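PDB 3KB2: SPBc2 prophage-derived uncharacterized protein yorR from Bacillus subtilis, which binds a phosphorylated guanine nucleotide and magnesium, and may be a nucleotide kinase related to dTMP kinases, though its function is not established. Local coordinates for residues Val69-Lys73 against Ser127-Tyr132; Lys97-Leu101 against Tyr132-Met136. All coordinates share one frame; numbering follows the deposited sequence.

Contact 1. Residues Val69-Lys73 against Ser127-Tyr132; sequences VYAKK and SILELY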
# COMPACT_ATOMS: atom_id res chain seq x y z
N VAL A 69 -0.62 11.90 -7.79
CA VAL A 69 -1.38 11.43 -6.62
C VAL A 69 -0.49 10.67 -5.64
O VAL A 69 -0.35 11.06 -4.47
CB VAL A 69 -2.56 10.50 -7.07
CG1 VAL A 69 -3.20 9.79 -5.87
CG2 VAL A 69 -3.60 11.31 -7.82
N TYR A 70 0.12 9.60 -6.12
CA TYR A 70 0.97 8.75 -5.28
C TYR A 70 2.27 9.36 -4.80
O TYR A 70 2.90 8.82 -3.88
CB TYR A 70 1.22 7.42 -6.00
CG TYR A 70 -0.04 6.61 -6.17
CD1 TYR A 70 -0.76 6.18 -5.05
CD2 TYR A 70 -0.55 6.31 -7.43
CE1 TYR A 70 -1.96 5.47 -5.18
CE2 TYR A 70 -1.75 5.60 -7.58
CZ TYR A 70 -2.45 5.19 -6.45
OH TYR A 70 -3.64 4.51 -6.58
N ALA A 71 2.67 10.48 -5.40
CA ALA A 71 3.90 11.14 -5.00
C ALA A 71 3.65 11.87 -3.67
O ALA A 71 4.58 12.18 -2.93
CB ALA A 71 4.34 12.13 -6.07
N LYS A 72 2.38 12.13 -3.38
CA LYS A 72 2.02 12.80 -2.15
C LYS A 72 1.74 11.78 -1.04
O LYS A 72 1.41 12.16 0.08
CB LYS A 72 0.78 13.67 -2.37
CG LYS A 72 0.91 14.69 -3.49
CD LYS A 72 2.00 15.70 -3.20
CE LYS A 72 2.14 16.69 -4.34
NZ LYS A 72 3.33 17.58 -4.16
N LYS A 73 1.89 10.49 -1.35
CA LYS A 73 1.63 9.45 -0.36
C LYS A 73 2.83 8.59 0.04
O LYS A 73 2.90 8.09 1.16
CB LYS A 73 0.51 8.52 -0.84
CG LYS A 73 -0.84 8.75 -0.18
CD LYS A 73 -1.37 10.15 -0.45
CE LYS A 73 -2.69 10.41 0.28
NZ LYS A 73 -2.58 10.26 1.76
N SER A 127 -8.59 10.21 1.15
CA SER A 127 -7.60 11.19 0.73
C SER A 127 -7.10 10.91 -0.68
O SER A 127 -6.79 11.83 -1.44
CB SER A 127 -6.43 11.20 1.70
OG SER A 127 -5.69 10.00 1.61
N ILE A 128 -7.01 9.64 -1.04
CA ILE A 128 -6.55 9.27 -2.36
C ILE A 128 -7.60 9.62 -3.41
O ILE A 128 -7.27 10.14 -4.47
CB ILE A 128 -6.22 7.77 -2.43
CG1 ILE A 128 -4.97 7.48 -1.62
CG2 ILE A 128 -6.01 7.34 -3.88
CD1 ILE A 128 -4.59 6.03 -1.61
N LEU A 129 -8.86 9.31 -3.09
CA LEU A 129 -9.96 9.60 -4.00
C LEU A 129 -10.05 11.10 -4.24
O LEU A 129 -10.26 11.54 -5.37
CB LEU A 129 -11.28 9.11 -3.41
CG LEU A 129 -11.47 7.59 -3.29
CD1 LEU A 129 -12.87 7.30 -2.76
CD2 LEU A 129 -11.28 6.94 -4.64
N GLU A 130 -9.88 11.89 -3.18
CA GLU A 130 -9.94 13.34 -3.27
C GLU A 130 -8.80 13.90 -4.10
O GLU A 130 -9.00 14.83 -4.87
CB GLU A 130 -9.90 13.97 -1.88
CG GLU A 130 -11.21 14.62 -1.45
CD GLU A 130 -11.73 15.63 -2.46
OE1 GLU A 130 -10.96 16.52 -2.89
OE2 GLU A 130 -12.93 15.54 -2.81
N LEU A 131 -7.61 13.34 -3.92
CA LEU A 131 -6.43 13.79 -4.67
C LEU A 131 -6.68 13.61 -6.16
O LEU A 131 -6.38 14.49 -6.96
CB LEU A 131 -5.20 12.98 -4.25
CG LEU A 131 -4.35 13.55 -3.11
CD1 LEU A 131 -3.34 12.53 -2.60
CD2 LEU A 131 -3.63 14.78 -3.64
N TYR A 132 -7.25 12.46 -6.53
CA TYR A 132 -7.55 12.16 -7.92
C TYR A 132 -8.52 13.20 -8.48
O TYR A 132 -8.31 13.74 -9.56
CB TYR A 132 -8.14 10.76 -8.08
CG TYR A 132 -7.12 9.69 -8.43
CD1 TYR A 132 -6.71 8.73 -7.49
CD2 TYR A 132 -6.54 9.65 -9.69
CE1 TYR A 132 -5.74 7.77 -7.81
CE2 TYR A 132 -5.57 8.69 -10.02
CZ TYR A 132 -5.18 7.76 -9.09
OH TYR A 132 -4.22 6.85 -9.44
O HOH W 1 -4.46 3.75 -8.97

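Contact 2. Residues Lys97-Leu101 against Tyr132-Met136; sequences KVVYL and YREVM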
# COMPACT_ATOMS: atom_id res chain seq x y z
N LYS A 97 -6.61 10.93 -25.30
CA LYS A 97 -7.97 10.83 -24.79
C LYS A 97 -7.72 10.44 -23.34
O LYS A 97 -7.30 9.31 -23.06
CB LYS A 97 -8.75 9.73 -25.51
CG LYS A 97 -9.78 10.23 -26.52
CD LYS A 97 -9.15 11.11 -27.59
CE LYS A 97 -10.13 11.43 -28.71
NZ LYS A 97 -11.35 12.15 -28.24
N VAL A 98 -7.95 11.38 -22.43
CA VAL A 98 -7.73 11.15 -21.01
C VAL A 98 -8.98 10.66 -20.31
O VAL A 98 -9.96 11.39 -20.20
CB VAL A 98 -7.24 12.42 -20.30
CG1 VAL A 98 -6.94 12.10 -18.84
CG2 VAL A 98 -6.01 12.95 -20.99
N VAL A 99 -8.94 9.43 -19.82
CA VAL A 99 -10.09 8.87 -19.13
C VAL A 99 -9.89 8.80 -17.63
O VAL A 99 -8.85 8.37 -17.15
CB VAL A 99 -10.39 7.46 -19.66
CG1 VAL A 99 -11.62 6.90 -18.97
CG2 VAL A 99 -10.58 7.51 -21.13
N TYR A 100 -10.90 9.25 -16.89
CA TYR A 100 -10.85 9.24 -15.43
C TYR A 100 -11.97 8.33 -14.94
O TYR A 100 -13.15 8.65 -15.06
CB TYR A 100 -11.04 10.68 -14.89
CG TYR A 100 -11.23 10.79 -13.38
CD1 TYR A 100 -10.55 9.95 -12.49
CD2 TYR A 100 -12.09 11.76 -12.84
CE1 TYR A 100 -10.73 10.06 -11.11
CE2 TYR A 100 -12.26 11.87 -11.45
CZ TYR A 100 -11.58 11.02 -10.59
OH TYR A 100 -11.76 11.11 -9.22
N LEU A 101 -11.59 7.17 -14.41
CA LEU A 101 -12.59 6.25 -13.91
C LEU A 101 -12.61 6.34 -12.40
O LEU A 101 -11.58 6.19 -11.75
CB LEU A 101 -12.26 4.83 -14.35
CG LEU A 101 -12.18 4.59 -15.86
CD1 LEU A 101 -12.02 3.10 -16.13
CD2 LEU A 101 -13.45 5.10 -16.54
N TYR A 132 -7.25 12.46 -6.53
CA TYR A 132 -7.55 12.16 -7.92
C TYR A 132 -8.52 13.20 -8.48
O TYR A 132 -8.31 13.74 -9.56
CB TYR A 132 -8.14 10.76 -8.08
CG TYR A 132 -7.12 9.69 -8.43
CD1 TYR A 132 -6.71 8.73 -7.49
CD2 TYR A 132 -6.54 9.65 -9.69
CE1 TYR A 132 -5.74 7.77 -7.81
CE2 TYR A 132 -5.57 8.69 -10.02
CZ TYR A 132 -5.18 7.76 -9.09
OH TYR A 132 -4.22 6.85 -9.44
N ARG A 133 -9.59 13.48 -7.76
CA ARG A 133 -10.53 14.47 -8.26
C ARG A 133 -9.83 15.79 -8.51
O ARG A 133 -9.98 16.38 -9.58
CB ARG A 133 -11.69 14.68 -7.29
CG ARG A 133 -12.63 13.50 -7.24
CD ARG A 133 -14.05 13.94 -7.00
NE ARG A 133 -14.21 14.60 -5.72
CZ ARG A 133 -15.38 15.02 -5.24
NH1 ARG A 133 -16.49 14.85 -5.96
NH2 ARG A 133 -15.45 15.61 -4.05
N GLU A 134 -9.05 16.23 -7.53
CA GLU A 134 -8.33 17.50 -7.63
C GLU A 134 -7.31 17.52 -8.76
O GLU A 134 -7.23 18.49 -9.52
CB GLU A 134 -7.64 17.80 -6.30
CG GLU A 134 -7.26 19.26 -6.10
CD GLU A 134 -6.68 19.53 -4.72
OE1 GLU A 134 -6.57 20.71 -4.33
OE2 GLU A 134 -6.31 18.55 -4.02
N VAL A 135 -6.52 16.45 -8.89
CA VAL A 135 -5.52 16.40 -9.95
C VAL A 135 -6.19 16.31 -11.32
O VAL A 135 -5.69 16.87 -12.29
CB VAL A 135 -4.55 15.20 -9.77
CG1 VAL A 135 -5.32 13.89 -9.80
CG2 VAL A 135 -3.50 15.21 -10.87
N MSE A 136 -7.33 15.61 -11.41
CA MSE A 136 -8.03 15.50 -12.69
C MSE A 136 -8.71 16.81 -13.07
O MSE A 136 -8.71 17.19 -14.24
CB MSE A 136 -9.08 14.38 -12.66
CG MSE A 136 -8.52 12.97 -12.52
SE MSE A 136 -7.00 12.57 -13.67
CE MSE A 136 -7.86 12.59 -15.41

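Contact 1. Residues Val69-Lys73 against Ser127-Tyr132
Val69 presses both of its methyl groups on Tyr132. CG2 stands over the middle of the ring, 3.8 Å from the centroid of Tyr132 and only 6° off the ring normal, which is a CH-pi contact. CG1, anti to the backbone N (chi1 169°), reaches the CE1 side of the same ring and also meets Leu131 CB at 4.1 Å and Ile128 CG2. The chief partner of Tyr132 OH is Ser66 OG. A water adds to this hold and joins the two phenols: it accepts from Tyr70 OH at 2.6 Å, lying in the plane of the Tyr70 ring, and is 3.1 Å from Tyr132 OH. Tyr70 CE2 packs 3.3 Å from the same Tyr132 OH. Further along, the chi2 bend of Lys73 lays its chain along Leu131, CE 3.6 Å from CD1, and the chi4 bend (59°) swings NZ round to donate to Ser127 OG at 3.1 Å. The main partner of that hydroxyl is Asp124 O, one turn earlier in the helix, while NZ forms a long, weak ion pair with the Asp124 carboxylate. Lys73 also makes backbone hydrogen bonds to the second subunit. The contact thus packs the last turn of helix 64-70 and the chain after it beside the middle of helix 122-137.

Contact 2. Residues Lys97-Leu101 against Tyr132-Met136
Tyr100 and Met136, a selenomethionine, bury most of the surface here, and they meet face-on: Met136 CG lies over the middle of the Tyr100 ring, 3.6 Å from its centroid and 12° off the normal. This is a CH-pi contact. The selenium sits farther out, 5.0 Å from the Tyr100 centroid and oblique to the ring, as a Met-aromatic contact. Bends at chi2 and chi3 fold the Met136 chain back, bringing CE to 3.7 Å from Tyr100 CB and 3.6 Å from Val98 CG1, so one methyl touches two alternate residues of the strand. Strand 96-102 belongs to the five-stranded parallel sheet, in strand order 2-3-1-4-5, of a P-loop kinase-like fold; helix 122-137 covers one side of it, the short segments running nearly antiparallel at 160° with their axes 10.4 Å apart. Tyr100 spans the gap to the helix with a chi1 of 171°, CG trans to N, and its OH comes 3.2 Å from Arg133 CG and 3.8 Å from Tyr132 CB. Arg133 touches the phenol through its aliphatic chain, whereas its guanidinium is taken up by a salt bridge with Glu130. On the reverse side of the strand, Val99 packs on Ile160 of helix 153-166.

Both contacts use helix 122-137 and have centres about 12 Å apart. Their segments alternate along the chain: 69-73, then 97-101, then the helix that receives them both. Contact 1 sets helix 64-70 beside helix 122-137, nearer the periphery, its centre about 13 Å from that of the chain; contact 2 ties the same helix to the sheet, its centre about 7 Å from that of the chain. Tyr132 belongs to both, its CB beside the strand and its ring turned to the other helix, and Val69 CG2 lies 3.7 Å from Val135 CG1 between them. Helix 122-137 thus uses one flank for helix 64-70 and another for the sheet, and the two contacts fix it in two directions, with the Tyr132 side chain about 9 Å from the bound nucleotide.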